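Local coordinates for protein putative metalloprotease II (Bacteroides fragilis, PDB 4ON1) that is probably a zinc-dependent metalloendopeptidase of the fragilysin kind, encoded in a pathogenicity island and bearing an N-terminal fragilysin-type domain, at residues A[97-100]-A[105-108]. Residues are numbered along the deposited sequence; the frame is centred on the assembly and turned at random.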
loop_
_atom_site.group_PDB
_atom_site.type_symbol
_atom_site.label_atom_id
_atom_site.label_comp_id
_atom_site.label_asym_id
_atom_site.label_seq_id
_atom_site.Cartn_x
_atom_site.Cartn_y
_atom_site.Cartn_z
ATOM N N LEU A 97 -7.966 10.925 2.165
ATOM C CA LEU A 97 -9.238 11.067 2.854
ATOM C C LEU A 97 -10.420 11.135 1.895
ATOM O O LEU A 97 -10.249 11.161 0.675
ATOM C CB LEU A 97 -9.208 12.301 3.759
ATOM C CG LEU A 97 -8.584 13.588 3.222
ATOM C CD1 LEU A 97 -9.452 14.222 2.163
ATOM C CD2 LEU A 97 -8.342 14.568 4.356
ATOM N N GLN A 98 -11.620 11.157 2.462
ATOM C CA GLN A 98 -12.832 11.206 1.663
ATOM C C GLN A 98 -13.296 12.638 1.430
ATOM O O GLN A 98 -13.447 13.413 2.374
ATOM C CB GLN A 98 -13.941 10.397 2.335
ATOM C CG GLN A 98 -13.562 8.946 2.591
ATOM C CD GLN A 98 -14.123 8.010 1.537
ATOM O OE1 GLN A 98 -14.475 8.435 0.435
ATOM N NE2 GLN A 98 -14.208 6.727 1.871
ATOM N N ARG A 99 -13.527 12.972 0.164
ATOM C CA ARG A 99 -14.117 14.250 -0.211
ATOM C C ARG A 99 -15.276 13.999 -1.161
ATOM O O ARG A 99 -15.076 13.467 -2.253
ATOM C CB ARG A 99 -13.097 15.165 -0.889
ATOM C CG ARG A 99 -11.843 15.461 -0.085
ATOM C CD ARG A 99 -12.087 16.520 0.967
ATOM N NE ARG A 99 -12.397 17.816 0.365
ATOM C CZ ARG A 99 -13.450 18.553 0.696
ATOM N NH1 ARG A 99 -14.281 18.122 1.633
ATOM N NH2 ARG A 99 -13.666 19.716 0.099
ATOM N N GLY A 100 -16.479 14.376 -0.741
ATOM C CA GLY A 100 -17.657 14.228 -1.578
ATOM C C GLY A 100 -17.907 12.796 -2.014
ATOM O O GLY A 100 -18.372 12.553 -3.128
ATOM N N ASP A 105 -6.224 11.401 -2.764
ATOM C CA ASP A 105 -4.818 11.393 -2.338
ATOM C C ASP A 105 -4.184 12.774 -2.516
ATOM O O ASP A 105 -4.238 13.343 -3.610
ATOM C CB ASP A 105 -4.011 10.363 -3.140
ATOM C CG ASP A 105 -3.529 9.192 -2.294
ATOM O OD1 ASP A 105 -3.519 9.302 -1.050
ATOM O OD2 ASP A 105 -3.144 8.160 -2.884
ATOM N N TYR A 106 -3.599 13.315 -1.452
ATOM C CA TYR A 106 -2.796 14.536 -1.565
ATOM C C TYR A 106 -1.334 14.153 -1.408
ATOM O O TYR A 106 -0.964 13.543 -0.409
ATOM C CB TYR A 106 -3.188 15.581 -0.513
ATOM C CG TYR A 106 -4.635 16.011 -0.556
ATOM C CD1 TYR A 106 -5.013 17.172 -1.212
ATOM C CD2 TYR A 106 -5.622 15.260 0.065
ATOM C CE1 TYR A 106 -6.333 17.571 -1.252
ATOM C CE2 TYR A 106 -6.948 15.647 0.029
ATOM C CZ TYR A 106 -7.297 16.804 -0.632
ATOM O OH TYR A 106 -8.619 17.195 -0.669
ATOM N N ILE A 107 -0.510 14.505 -2.395
ATOM C CA ILE A 107 0.867 14.028 -2.450
ATOM C C ILE A 107 1.842 15.207 -2.508
ATOM O O ILE A 107 1.707 16.095 -3.356
ATOM C CB ILE A 107 1.069 13.102 -3.680
ATOM C CG1 ILE A 107 0.093 11.917 -3.620
ATOM C CG2 ILE A 107 2.520 12.643 -3.802
ATOM C CD1 ILE A 107 -0.265 11.344 -4.992
ATOM N N VAL A 108 2.801 15.226 -1.586
ATOM C CA VAL A 108 3.839 16.251 -1.559
ATOM C C VAL A 108 5.223 15.622 -1.441
ATOM O O VAL A 108 5.475 14.832 -0.541
ATOM C CB VAL A 108 3.626 17.255 -0.385
ATOM C CG1 VAL A 108 2.451 18.150 -0.657
ATOM C CG2 VAL A 108 3.407 16.524 0.941
#
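The first torsions of Leu97 and Tyr106 turn their side chains together: chi1 of 43° places the leucine CG between its backbone N and carbonyl carbon, while chi1 of -58° sets the tyrosine CG beside its own N, and the phenol reaches back toward strand 92-99. The leucine methyl CD1 then lies 3.6 Å from Tyr106 CE2, near the ring plane, so the aliphatic group abuts the edge of the ring instead of lying over a face. Arg99, bent at chi2 and chi3, crosses the tyrosine at about a right angle; its CG is 3.7 Å from Tyr106 OH, which sits at the guanidinium edge, and the guanidinium and tyrosine ring planes are 26° apart. Arg99 NE, at 4.0 Å from Tyr106 OH, is too distant for a direct bond. Glu49 links the two polar ends, forming a salt bridge with Arg99 NE through OE1 and a hydrogen bond with Tyr106 OH through OE2, while Glu52 OE2 forms a second salt bridge, with Arg99 NH1. The contact belongs to the antiparallel beta hairpin 92-109, away from the zinc site. Direct contact is van der Waals, apolar at Leu97 but set against the phenol oxygen at Arg99; Glu49 anchors that oxygen, and with Glu52 probably offsets the arginine's charge.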